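Uncharacterized protein (Bacillus cereus, PDB 5F2H) is of unknown function but belongs to the alpha/beta-hydrolase superfamily and probably acts as a hydrolase. Local coordinates at residues B[128-134]-B[197-203]; B[253-257]-B[306-311]; B[68-73]-B[98-102]; B[52-57]-B[89-93]. All coordinates share one frame; numbering follows the deposited sequence.

Contact 1. Residues B[128-134]-B[197-203]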
loop_
_atom_site.group_PDB
_atom_site.type_symbol
_atom_site.label_atom_id
_atom_site.label_comp_id
_atom_site.label_asym_id
_atom_site.label_seq_id
_atom_site.Cartn_x
_atom_site.Cartn_y
_atom_site.Cartn_z
ATOM N N LYS B 128 0.826 -1.403 6.926
ATOM C CA LYS B 128 1.408 -0.418 6.015
ATOM C C LYS B 128 2.539 -1.002 5.174
ATOM O O LYS B 128 3.718 -0.982 5.549
ATOM C CB LYS B 128 1.805 0.893 6.702
ATOM C CG LYS B 128 0.591 1.693 7.140
ATOM C CD LYS B 128 0.928 3.089 7.638
ATOM C CE LYS B 128 -0.353 3.860 7.946
ATOM N NZ LYS B 128 -0.098 5.258 8.388
ATOM N N LYS B 129 2.136 -1.530 4.022
ATOM C CA LYS B 129 3.054 -2.133 3.063
ATOM C C LYS B 129 3.961 -1.071 2.443
ATOM O O LYS B 129 3.685 -0.559 1.365
ATOM C CB LYS B 129 2.272 -2.848 1.954
ATOM C CG LYS B 129 1.444 -4.050 2.394
ATOM C CD LYS B 129 0.832 -4.771 1.192
ATOM C CE LYS B 129 1.896 -5.394 0.286
ATOM N NZ LYS B 129 1.331 -6.045 -0.928
ATOM N N GLU B 130 5.040 -0.751 3.140
ATOM C CA GLU B 130 6.012 0.251 2.684
ATOM C C GLU B 130 6.939 -0.295 1.576
ATOM O O GLU B 130 7.664 -1.273 1.786
ATOM C CB GLU B 130 6.837 0.730 3.886
ATOM C CG GLU B 130 7.568 -0.417 4.577
ATOM C CD GLU B 130 8.259 -0.036 5.866
ATOM O OE1 GLU B 130 9.126 -0.821 6.334
ATOM O OE2 GLU B 130 7.928 1.032 6.419
ATOM N N LYS B 131 6.913 0.339 0.403
ATOM C CA LYS B 131 7.741 -0.073 -0.740
ATOM C C LYS B 131 8.920 0.896 -0.881
ATOM O O LYS B 131 8.782 2.084 -0.591
ATOM C CB LYS B 131 6.892 -0.101 -2.019
ATOM C CG LYS B 131 5.679 -1.023 -1.892
ATOM C CD LYS B 131 4.708 -1.065 -3.075
ATOM C CE LYS B 131 5.311 -1.676 -4.327
ATOM N NZ LYS B 131 4.336 -1.776 -5.455
ATOM N N LEU B 132 10.078 0.399 -1.313
ATOM C CA LEU B 132 11.254 1.256 -1.458
ATOM C C LEU B 132 11.827 1.211 -2.839
ATOM O O LEU B 132 11.806 0.184 -3.485
ATOM C CB LEU B 132 12.354 0.846 -0.474
ATOM C CG LEU B 132 13.684 1.608 -0.575
ATOM C CD1 LEU B 132 13.520 3.111 -0.418
ATOM C CD2 LEU B 132 14.650 1.110 0.480
ATOM N N PHE B 133 12.321 2.352 -3.298
ATOM C CA PHE B 133 12.935 2.450 -4.603
ATOM C C PHE B 133 14.197 3.284 -4.421
ATOM O O PHE B 133 14.141 4.399 -3.912
ATOM C CB PHE B 133 12.031 3.143 -5.594
ATOM C CG PHE B 133 12.541 3.090 -6.995
ATOM C CD1 PHE B 133 13.687 3.769 -7.354
ATOM C CD2 PHE B 133 11.837 2.423 -7.967
ATOM C CE1 PHE B 133 14.138 3.757 -8.661
ATOM C CE2 PHE B 133 12.282 2.389 -9.271
ATOM C CZ PHE B 133 13.423 3.067 -9.627
ATOM N N ILE B 134 15.340 2.758 -4.845
ATOM C CA ILE B 134 16.554 3.512 -4.687
ATOM C C ILE B 134 17.112 3.835 -6.051
ATOM O O ILE B 134 17.338 2.941 -6.843
ATOM C CB ILE B 134 17.592 2.724 -3.919
ATOM C CG1 ILE B 134 16.966 2.106 -2.686
ATOM C CG2 ILE B 134 18.749 3.625 -3.564
ATOM C CD1 ILE B 134 17.956 1.312 -1.847
ATOM N N HIS B 197 12.272 -0.168 9.764
ATOM C CA HIS B 197 11.097 -0.328 8.916
ATOM C C HIS B 197 10.819 -1.791 8.578
ATOM O O HIS B 197 9.897 -2.407 9.103
ATOM C CB HIS B 197 11.274 0.436 7.596
ATOM C CG HIS B 197 11.313 1.922 7.742
ATOM N ND1 HIS B 197 12.468 2.612 8.038
ATOM C CD2 HIS B 197 10.348 2.857 7.578
ATOM C CE1 HIS B 197 12.205 3.907 8.083
ATOM N NE2 HIS B 197 10.926 4.082 7.803
ATOM N N ARG B 198 11.666 -2.325 7.708
ATOM C CA ARG B 198 11.587 -3.690 7.186
ATOM C C ARG B 198 10.431 -3.784 6.193
ATOM O O ARG B 198 9.388 -4.382 6.459
ATOM C CB ARG B 198 11.507 -4.774 8.263
ATOM C CG ARG B 198 11.592 -6.190 7.691
ATOM C CD ARG B 198 12.943 -6.411 7.012
ATOM N NE ARG B 198 13.070 -7.698 6.323
ATOM C CZ ARG B 198 12.771 -7.912 5.039
ATOM N NH1 ARG B 198 12.299 -6.935 4.270
ATOM N NH2 ARG B 198 12.932 -9.122 4.518
ATOM N N GLY B 199 10.637 -3.139 5.051
ATOM C CA GLY B 199 9.660 -3.108 3.973
ATOM C C GLY B 199 9.535 -4.374 3.149
ATOM O O GLY B 199 10.310 -5.328 3.303
ATOM N N GLU B 200 8.533 -4.354 2.271
ATOM C CA GLU B 200 8.221 -5.463 1.370
ATOM C C GLU B 200 9.001 -5.398 0.051
ATOM O O GLU B 200 10.124 -5.903 -0.029
ATOM C CB GLU B 200 6.705 -5.555 1.102
ATOM C CG GLU B 200 5.808 -5.841 2.307
ATOM C CD GLU B 200 5.716 -4.711 3.327
ATOM O OE1 GLU B 200 6.147 -3.580 3.032
ATOM O OE2 GLU B 200 5.158 -4.940 4.421
ATOM N N SER B 201 8.437 -4.759 -0.972
ATOM C CA SER B 201 9.096 -4.681 -2.273
ATOM C C SER B 201 10.225 -3.659 -2.339
ATOM O O SER B 201 10.115 -2.575 -1.772
ATOM C CB SER B 201 8.065 -4.360 -3.362
ATOM O OG SER B 201 8.679 -4.261 -4.642
ATOM N N VAL B 202 11.302 -4.009 -3.054
ATOM C CA VAL B 202 12.459 -3.113 -3.235
ATOM C C VAL B 202 13.011 -3.186 -4.674
ATOM O O VAL B 202 13.365 -4.252 -5.168
ATOM C CB VAL B 202 13.594 -3.423 -2.255
ATOM C CG1 VAL B 202 14.756 -2.465 -2.471
ATOM C CG2 VAL B 202 13.093 -3.332 -0.824
ATOM N N ILE B 203 13.069 -2.041 -5.339
ATOM C CA ILE B 203 13.569 -1.953 -6.697
ATOM C C ILE B 203 14.700 -0.951 -6.695
ATOM O O ILE B 203 14.543 0.132 -6.127
ATOM C CB ILE B 203 12.477 -1.409 -7.647
ATOM C CG1 ILE B 203 11.260 -2.343 -7.657
ATOM C CG2 ILE B 203 13.036 -1.203 -9.054
ATOM C CD1 ILE B 203 10.122 -1.882 -8.548
#

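Contact 2. Residues B[253-257]-B[306-311]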
loop_
_atom_site.group_PDB
_atom_site.type_symbol
_atom_site.label_atom_id
_atom_site.label_comp_id
_atom_site.label_asym_id
_atom_site.label_seq_id
_atom_site.Cartn_x
_atom_site.Cartn_y
_atom_site.Cartn_z
ATOM N N ILE B 253 15.168 -12.455 -9.898
ATOM C CA ILE B 253 15.066 -11.003 -9.970
ATOM C C ILE B 253 14.779 -10.593 -11.410
ATOM O O ILE B 253 15.365 -11.153 -12.344
ATOM C CB ILE B 253 16.382 -10.327 -9.544
ATOM C CG1 ILE B 253 16.822 -10.806 -8.159
ATOM C CG2 ILE B 253 16.233 -8.814 -9.589
ATOM C CD1 ILE B 253 18.120 -10.201 -7.678
ATOM N N LYS B 254 13.888 -9.617 -11.594
ATOM C CA LYS B 254 13.531 -9.130 -12.939
ATOM C C LYS B 254 14.298 -7.851 -13.268
ATOM O O LYS B 254 14.502 -7.008 -12.405
ATOM C CB LYS B 254 12.027 -8.905 -13.060
ATOM C CG LYS B 254 11.196 -10.161 -12.839
ATOM C CD LYS B 254 9.713 -9.914 -13.082
ATOM C CE LYS B 254 8.878 -11.157 -12.799
ATOM N NZ LYS B 254 7.423 -10.946 -13.047
ATOM N N GLY B 255 14.732 -7.717 -14.514
ATOM C CA GLY B 255 15.497 -6.549 -14.935
ATOM C C GLY B 255 14.878 -5.809 -16.104
ATOM O O GLY B 255 14.356 -6.418 -17.041
ATOM N N TYR B 256 14.901 -4.483 -16.028
ATOM C CA TYR B 256 14.352 -3.662 -17.081
ATOM C C TYR B 256 15.511 -2.748 -17.398
ATOM O O TYR B 256 15.959 -1.997 -16.540
ATOM C CB TYR B 256 13.144 -2.875 -16.583
ATOM C CG TYR B 256 12.301 -2.253 -17.689
ATOM C CD1 TYR B 256 12.679 -1.064 -18.306
ATOM C CD2 TYR B 256 11.097 -2.836 -18.078
ATOM C CE1 TYR B 256 11.896 -0.492 -19.297
ATOM C CE2 TYR B 256 10.308 -2.269 -19.057
ATOM C CZ TYR B 256 10.712 -1.097 -19.662
ATOM O OH TYR B 256 9.929 -0.551 -20.648
ATOM N N VAL B 257 16.061 -2.893 -18.595
ATOM C CA VAL B 257 17.199 -2.090 -19.029
ATOM C C VAL B 257 16.801 -1.259 -20.240
ATOM O O VAL B 257 16.109 -1.745 -21.142
ATOM C CB VAL B 257 18.391 -2.985 -19.390
ATOM C CG1 VAL B 257 19.546 -2.144 -19.906
ATOM C CG2 VAL B 257 18.799 -3.808 -18.180
ATOM N N GLU B 306 5.784 0.954 -16.819
ATOM C CA GLU B 306 5.898 -0.427 -17.324
ATOM C C GLU B 306 6.859 -1.257 -16.488
ATOM O O GLU B 306 6.551 -2.361 -16.081
ATOM C CB GLU B 306 6.469 -0.508 -18.743
ATOM C CG GLU B 306 5.584 -0.165 -19.919
ATOM C CD GLU B 306 6.285 -0.510 -21.238
ATOM O OE1 GLU B 306 5.641 -0.465 -22.313
ATOM O OE2 GLU B 306 7.480 -0.892 -21.197
ATOM N N ALA B 307 8.058 -0.723 -16.307
ATOM C CA ALA B 307 9.103 -1.392 -15.547
ATOM C C ALA B 307 8.588 -1.899 -14.215
ATOM O O ALA B 307 8.727 -3.065 -13.888
ATOM C CB ALA B 307 10.270 -0.449 -15.343
ATOM N N ILE B 308 7.971 -1.018 -13.449
ATOM C CA ILE B 308 7.448 -1.410 -12.159
ATOM C C ILE B 308 6.335 -2.443 -12.312
ATOM O O ILE B 308 6.279 -3.412 -11.549
ATOM C CB ILE B 308 7.009 -0.183 -11.350
ATOM C CG1 ILE B 308 8.247 0.663 -11.033
ATOM C CG2 ILE B 308 6.325 -0.606 -10.054
ATOM C CD1 ILE B 308 7.975 1.877 -10.176
ATOM N N LYS B 309 5.450 -2.239 -13.288
ATOM C CA LYS B 309 4.360 -3.192 -13.536
ATOM C C LYS B 309 4.989 -4.540 -13.733
ATOM O O LYS B 309 4.692 -5.485 -13.021
ATOM C CB LYS B 309 3.527 -2.826 -14.769
ATOM C CG LYS B 309 2.571 -1.653 -14.590
ATOM C CD LYS B 309 1.987 -1.194 -15.919
ATOM C CE LYS B 309 1.281 -2.294 -16.703
ATOM N NZ LYS B 309 0.815 -1.768 -18.016
ATOM N N TYR B 310 5.912 -4.585 -14.677
ATOM C CA TYR B 310 6.653 -5.788 -15.006
ATOM C C TYR B 310 7.310 -6.419 -13.792
ATOM O O TYR B 310 7.003 -7.555 -13.449
ATOM C CB TYR B 310 7.717 -5.444 -16.048
ATOM C CG TYR B 310 8.669 -6.558 -16.390
ATOM C CD1 TYR B 310 8.312 -7.563 -17.283
ATOM C CD2 TYR B 310 9.963 -6.561 -15.881
ATOM C CE1 TYR B 310 9.201 -8.569 -17.619
ATOM C CE2 TYR B 310 10.862 -7.560 -16.211
ATOM C CZ TYR B 310 10.480 -8.563 -17.077
ATOM O OH TYR B 310 11.383 -9.557 -17.398
ATOM N N ILE B 311 8.169 -5.651 -13.123
ATOM C CA ILE B 311 8.918 -6.122 -11.951
ATOM C C ILE B 311 8.118 -6.772 -10.850
ATOM O O ILE B 311 8.351 -7.927 -10.506
ATOM C CB ILE B 311 9.814 -5.014 -11.339
ATOM C CG1 ILE B 311 10.954 -4.705 -12.309
ATOM C CG2 ILE B 311 10.412 -5.457 -10.001
ATOM C CD1 ILE B 311 11.890 -3.620 -11.841
#

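Contact 3. Residues B[68-73]-B[98-102]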
loop_
_atom_site.group_PDB
_atom_site.type_symbol
_atom_site.label_atom_id
_atom_site.label_comp_id
_atom_site.label_asym_id
_atom_site.label_seq_id
_atom_site.Cartn_x
_atom_site.Cartn_y
_atom_site.Cartn_z
HETATM N N MSE B 68 -29.729 -25.813 31.492
HETATM C CA MSE B 68 -30.093 -24.471 31.922
HETATM C C MSE B 68 -29.268 -24.106 33.121
HETATM O O MSE B 68 -28.548 -23.105 33.092
HETATM C CB MSE B 68 -31.590 -24.455 32.211
HETATM C CG MSE B 68 -32.158 -23.054 32.099
HETATM SE SE MSE B 68 -34.094 -23.134 31.760
HETATM C CE MSE B 68 -34.353 -21.207 31.454
ATOM N N LYS B 69 -29.313 -24.930 34.167
ATOM C CA LYS B 69 -28.525 -24.667 35.388
ATOM C C LYS B 69 -27.088 -24.336 35.089
ATOM O O LYS B 69 -26.563 -23.340 35.561
ATOM C CB LYS B 69 -28.510 -25.863 36.341
ATOM C CG LYS B 69 -29.814 -26.175 37.045
ATOM C CD LYS B 69 -29.662 -27.394 37.946
ATOM C CE LYS B 69 -30.941 -27.667 38.726
ATOM N NZ LYS B 69 -30.829 -28.879 39.583
ATOM N N GLU B 70 -26.441 -25.184 34.316
ATOM C CA GLU B 70 -25.051 -24.947 33.997
ATOM C C GLU B 70 -24.867 -23.541 33.436
ATOM O O GLU B 70 -24.207 -22.693 34.044
ATOM C CB GLU B 70 -24.555 -26.009 33.023
ATOM C CG GLU B 70 -23.101 -25.859 32.638
ATOM C CD GLU B 70 -22.640 -26.980 31.716
ATOM O OE1 GLU B 70 -23.035 -28.135 31.971
ATOM O OE2 GLU B 70 -21.848 -26.729 30.773
ATOM N N ALA B 71 -25.501 -23.296 32.297
ATOM C CA ALA B 71 -25.439 -22.013 31.611
ATOM C C ALA B 71 -25.606 -20.804 32.512
ATOM O O ALA B 71 -24.784 -19.887 32.509
ATOM C CB ALA B 71 -26.532 -21.970 30.557
ATOM N N ILE B 72 -26.690 -20.809 33.275
ATOM C CA ILE B 72 -27.008 -19.702 34.147
ATOM C C ILE B 72 -26.312 -19.736 35.494
ATOM O O ILE B 72 -25.808 -18.716 35.958
ATOM C CB ILE B 72 -28.512 -19.649 34.363
ATOM C CG1 ILE B 72 -29.194 -19.555 33.004
ATOM C CG2 ILE B 72 -28.877 -18.453 35.236
ATOM C CD1 ILE B 72 -30.698 -19.643 33.059
ATOM N N ILE B 73 -26.278 -20.897 36.128
ATOM C CA ILE B 73 -25.636 -21.003 37.423
ATOM C C ILE B 73 -24.120 -21.031 37.298
ATOM O O ILE B 73 -23.439 -20.058 37.623
ATOM C CB ILE B 73 -26.090 -22.269 38.185
ATOM C CG1 ILE B 73 -27.611 -22.288 38.341
ATOM C CG2 ILE B 73 -25.399 -22.363 39.539
ATOM C CD1 ILE B 73 -28.165 -21.087 39.079
ATOM N N GLU B 98 -36.686 -24.779 40.330
ATOM C CA GLU B 98 -35.352 -24.365 39.908
ATOM C C GLU B 98 -35.496 -23.443 38.711
ATOM O O GLU B 98 -34.681 -22.551 38.508
ATOM C CB GLU B 98 -34.399 -25.545 39.567
ATOM C CG GLU B 98 -33.875 -26.431 40.717
ATOM C CD GLU B 98 -34.888 -27.381 41.345
ATOM O OE1 GLU B 98 -36.013 -27.541 40.814
ATOM O OE2 GLU B 98 -34.525 -28.022 42.358
ATOM N N PHE B 99 -36.539 -23.665 37.915
ATOM C CA PHE B 99 -36.777 -22.841 36.742
ATOM C C PHE B 99 -37.064 -21.402 37.130
ATOM O O PHE B 99 -36.536 -20.488 36.513
ATOM C CB PHE B 99 -37.920 -23.391 35.897
ATOM C CG PHE B 99 -38.208 -22.568 34.678
ATOM C CD1 PHE B 99 -37.497 -22.776 33.511
ATOM C CD2 PHE B 99 -39.187 -21.592 34.695
ATOM C CE1 PHE B 99 -37.763 -22.020 32.383
ATOM C CE2 PHE B 99 -39.445 -20.826 33.575
ATOM C CZ PHE B 99 -38.736 -21.040 32.418
ATOM N N HIS B 100 -37.893 -21.197 38.149
ATOM C CA HIS B 100 -38.212 -19.832 38.582
ATOM C C HIS B 100 -36.957 -19.166 39.116
ATOM O O HIS B 100 -36.776 -17.966 38.946
ATOM C CB HIS B 100 -39.371 -19.793 39.582
ATOM C CG HIS B 100 -40.635 -20.380 39.037
ATOM N ND1 HIS B 100 -41.129 -21.596 39.454
ATOM C CD2 HIS B 100 -41.413 -20.000 37.995
ATOM C CE1 HIS B 100 -42.213 -21.892 38.759
ATOM N NE2 HIS B 100 -42.398 -20.948 37.856
ATOM N N GLN B 101 -36.081 -19.957 39.731
ATOM C CA GLN B 101 -34.822 -19.445 40.248
ATOM C C GLN B 101 -33.979 -18.845 39.133
ATOM O O GLN B 101 -33.342 -17.797 39.296
ATOM C CB GLN B 101 -34.005 -20.579 40.845
ATOM C CG GLN B 101 -32.620 -20.147 41.308
ATOM C CD GLN B 101 -31.780 -21.313 41.762
ATOM O OE1 GLN B 101 -32.200 -22.468 41.671
ATOM N NE2 GLN B 101 -30.574 -21.023 42.223
HETATM N N MSE B 102 -33.923 -19.554 38.014
HETATM C CA MSE B 102 -33.138 -19.081 36.892
HETATM C C MSE B 102 -33.766 -17.847 36.334
HETATM O O MSE B 102 -33.083 -16.851 36.122
HETATM C CB MSE B 102 -32.839 -20.198 35.928
HETATM C CG MSE B 102 -31.542 -20.790 36.470
HETATM SE SE MSE B 102 -31.557 -22.683 36.022
HETATM C CE MSE B 102 -31.379 -23.152 37.936
#

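Contact 4. Residues B[52-57]-B[89-93]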
loop_
_atom_site.group_PDB
_atom_site.type_symbol
_atom_site.label_atom_id
_atom_site.label_comp_id
_atom_site.label_asym_id
_atom_site.label_seq_id
_atom_site.Cartn_x
_atom_site.Cartn_y
_atom_site.Cartn_z
ATOM N N TYR B 52 -30.735 -26.367 25.673
ATOM C CA TYR B 52 -31.856 -26.603 26.572
ATOM C C TYR B 52 -33.222 -26.342 25.928
ATOM O O TYR B 52 -34.210 -26.968 26.300
ATOM C CB TYR B 52 -31.710 -25.864 27.906
ATOM C CG TYR B 52 -31.806 -24.358 27.870
ATOM C CD1 TYR B 52 -33.042 -23.727 27.789
ATOM C CD2 TYR B 52 -30.680 -23.565 28.045
ATOM C CE1 TYR B 52 -33.142 -22.341 27.799
ATOM C CE2 TYR B 52 -30.774 -22.184 28.083
ATOM C CZ TYR B 52 -32.006 -21.581 27.951
ATOM O OH TYR B 52 -32.117 -20.214 27.945
ATOM N N ALA B 53 -33.287 -25.427 24.975
ATOM C CA ALA B 53 -34.554 -25.151 24.299
ATOM C C ALA B 53 -34.959 -26.404 23.521
ATOM O O ALA B 53 -36.111 -26.855 23.591
ATOM C CB ALA B 53 -34.412 -23.963 23.372
ATOM N N LEU B 54 -33.998 -27.009 22.820
ATOM C CA LEU B 54 -34.302 -28.230 22.059
ATOM C C LEU B 54 -34.645 -29.391 22.987
ATOM O O LEU B 54 -35.582 -30.164 22.723
ATOM C CB LEU B 54 -33.178 -28.565 21.108
ATOM C CG LEU B 54 -32.979 -27.496 20.018
ATOM C CD1 LEU B 54 -31.771 -27.786 19.136
ATOM C CD2 LEU B 54 -34.230 -27.357 19.148
ATOM N N ALA B 55 -33.955 -29.444 24.124
ATOM C CA ALA B 55 -34.195 -30.490 25.101
ATOM C C ALA B 55 -35.616 -30.397 25.583
ATOM O O ALA B 55 -36.377 -31.364 25.498
ATOM C CB ALA B 55 -33.243 -30.367 26.274
ATOM N N SER B 56 -35.981 -29.204 26.068
ATOM C CA SER B 56 -37.327 -28.963 26.592
ATOM C C SER B 56 -38.388 -29.218 25.538
ATOM O O SER B 56 -39.377 -29.887 25.800
ATOM C CB SER B 56 -37.455 -27.556 27.143
ATOM O OG SER B 56 -38.748 -27.363 27.696
ATOM N N ALA B 57 -38.158 -28.735 24.330
ATOM C CA ALA B 57 -39.119 -28.955 23.252
ATOM C C ALA B 57 -39.297 -30.446 22.977
ATOM O O ALA B 57 -40.417 -30.941 22.920
ATOM C CB ALA B 57 -38.654 -28.257 22.002
ATOM N N ASP B 89 -41.383 -23.469 23.679
ATOM C CA ASP B 89 -40.534 -24.631 23.887
ATOM C C ASP B 89 -40.109 -24.827 25.337
ATOM O O ASP B 89 -39.724 -25.939 25.721
ATOM C CB ASP B 89 -39.288 -24.572 22.985
ATOM C CG ASP B 89 -39.615 -24.730 21.502
ATOM O OD1 ASP B 89 -40.801 -24.975 21.153
ATOM O OD2 ASP B 89 -38.663 -24.620 20.694
ATOM N N LEU B 90 -40.182 -23.761 26.132
ATOM C CA LEU B 90 -39.791 -23.811 27.535
ATOM C C LEU B 90 -40.933 -24.017 28.525
ATOM O O LEU B 90 -40.692 -24.179 29.725
ATOM C CB LEU B 90 -39.103 -22.498 27.902
ATOM C CG LEU B 90 -37.805 -22.126 27.202
ATOM C CD1 LEU B 90 -37.421 -20.703 27.565
ATOM C CD2 LEU B 90 -36.686 -23.088 27.562
ATOM N N LYS B 91 -42.170 -24.037 28.050
ATOM C CA LYS B 91 -43.299 -24.192 28.963
ATOM C C LYS B 91 -43.190 -25.419 29.907
ATOM O O LYS B 91 -43.473 -25.313 31.101
ATOM C CB LYS B 91 -44.635 -24.172 28.201
ATOM C CG LYS B 91 -45.838 -24.042 29.124
ATOM C CD LYS B 91 -47.175 -23.971 28.407
ATOM C CE LYS B 91 -48.295 -23.774 29.426
ATOM N NZ LYS B 91 -49.656 -23.713 28.826
ATOM N N PRO B 92 -42.734 -26.570 29.385
ATOM C CA PRO B 92 -42.603 -27.786 30.208
ATOM C C PRO B 92 -41.715 -27.650 31.439
ATOM O O PRO B 92 -41.702 -28.545 32.290
ATOM C CB PRO B 92 -41.955 -28.787 29.263
ATOM C CG PRO B 92 -42.299 -28.308 27.918
ATOM C CD PRO B 92 -42.373 -26.821 27.981
ATOM N N LEU B 93 -40.987 -26.546 31.522
ATOM C CA LEU B 93 -40.094 -26.288 32.632
ATOM C C LEU B 93 -40.724 -25.471 33.774
ATOM O O LEU B 93 -40.218 -25.510 34.898
ATOM C CB LEU B 93 -38.853 -25.577 32.092
ATOM C CG LEU B 93 -38.128 -26.363 30.983
ATOM C CD1 LEU B 93 -36.995 -25.555 30.381
ATOM C CD2 LEU B 93 -37.593 -27.688 31.496
#

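Contact 1. Residues B[128-134]-B[197-203]
F133 and I203 meet side by side on one surface of a sheet. The side chains cross obliquely, and I203 CG2 reaches F133 CE2 at 3.7 Å. The F133 ring swings out anti to its own amide nitrogen (chi1 -172°), which also brings one of its faces over the backbone: I203 O stands 3.7 Å above the ring plane, offset toward the rim. That carbonyl is shared, because it accepts a hydrogen bond from I134 N and lies close to the CA-H of F133. L132 and V202 point to the other surface and meet more loosely, L132 CB lying 4.3 Å from V202 CG2. Between the two layers runs a parallel beta ladder joining strands 131-136 and 202-207, neighbours in the central parallel sheet, as in the alpha/beta-hydrolase fold. In it L132 N bonds S201 O at 3.0 Å, and I203 N bonds L132 O at 3.2 Å. The end of strand 202-207 and the turn after it carry a GxSxG sequence (G206, S208, G210), consistent with a nucleophile elbow. Ahead of the strands the pairing continues as E200 N bonds E130 O at 3.2 Å. Nearby, H197 bonds F193 O through ND1 and stacks on the F193 ring. K131 CE lies 4.0 Å from S201 CB, while S201 OG hydrogen-bonds Y158 OH of strand 158-164, on the far side of strand 131-136. Near the start of its segment, K129 packs on D157 of the second subunit.

Contact 2. Residues B[253-257]-B[306-311]
Strand 254-257 and helix 306-311 run almost antiparallel, their axes 8.6 Å apart at an angle of 164°, with K254 beside I311 and Y256 beside A307. The helix thus lies against one surface of the parallel sheet, as helices do in an alpha/beta-hydrolase fold; A307 and I311 also reach I229 of the next strand. Y256 lays a ring face on A307, whose CB sits 3.8 Å from the ring centroid in a CH-pi contact. Its far end extends past the alanine to the helix edge, where Y256 OH donates a hydrogen bond to E306 OE2 (2.5 Å), meeting that oxygen nearly along its C-O axis. The phenol ring and the carboxylate are turned 74° apart. K254 lies over the other tyrosine: its CB approaches Y310 CE2 at 3.6 Å, and CD stands above the face of that ring, toward the rim. At the end of the extended chain, NZ is held chiefly by S315 OG and makes a weak bond to Y310 O (3.4 Å). Polar bonds therefore flank an apolar middle: the phenol would help stabilise negative charge on E306, and the ammonium, near carbonyls late in the helix, probably gains from the negative end of the helix dipole.

Contact 3. Residues B[68-73]-B[98-102]
Selenomethionine M102 of helix 97-115 enters helix 61-74 as a knob into a hole, sitting among M68, K69, I72 and I73. This packing belongs to the N-terminal helical domain, whose sequence family falls in the TPR clan. The two short segments run 28° from parallel with axes 10.7 Å apart, and the M102 side chain lies between the two helices. Its base meets I72, M102 CB lying 3.6 Å from I72 CD1. The chain bends at chi2 and chi3, and M102 CE comes within 3.5 Å of K69 CG and also touches I73 CG1. M68, likewise selenomethionine, slides past M102 in the opposite direction and extends to F99. There its SE makes an oblique Met-aromatic contact, 4.9 Å from the F99 ring centroid, and its CE touches F99 CE1 at 3.6 Å. On the outer side the K69 chain meets E98 through carbon contacts, K69 CE to E98 CG being 3.8 Å. Farther out, H94 sets its ring nearly perpendicular to F99, L105 and C106 pack on I72, and R109 NH1 bonds I72 O. At the edge, I73 CD1 ends 4.0 Å from the amide NE2 of Q101.

Contact 4. Residues B[52-57]-B[89-93]
S56 OG donates a hydrogen bond to D89 O at 2.6 Å, reaching that oxygen in its carbonyl plane at a C=O...O angle of 147°. The hydroxyl stands opposite the serine's own backbone nitrogen (chi1 -178°), directed off helix 44-58 into the turn at 89-93. Apolar groups close round it: L93 CG comes within 3.5 Å of S56 OG, and P92 CD lies 3.7 Å from the same oxygen. The bond thus ties a helix surface to a segment that has helical backbone angles but not the regular helical bonds, although L93 N does bond L90 O. One turn back along the helix, Y52 offers a ring edge to L90, with Y52 CE1 3.6 Å from L90 CD2 and the methyl carbon near the ring plane. On the other flank A57 CB rests against the D89 carboxylate carbon, CG, at 3.7 Å. A Tris molecule, probably from the crystallisation liquor, is bound about 4 Å from the side chain of A53. Around the contact, Y83 of helix 81-86 touches Y52, A53 and L90, P92 packs on E61 of helix 61-74, and L54 turns to helices 10-23 and 26-37.

In the fold
The four contacts form two pairs in separate parts of the chain. Contacts 3 and 4 have centres 13 Å apart and interlock in the N-terminal helical domain: their segments alternate along the sequence, and M68 packs against both Y52 and L93. Both close before contact 1 opens, and contact 1 closes before contact 2 opens. These last two have centres 16 Å apart in the alpha/beta-hydrolase-like domain; both reach the same parallel sheet, and I203 touches I308 and I311 of helix 300-313. Between the pairs lies a long gap, about 41 Å between the nearest atoms of contacts 1 and 3. Each pair thus knits its own domain, consistent with a helical module joined to a hydrolase-like one.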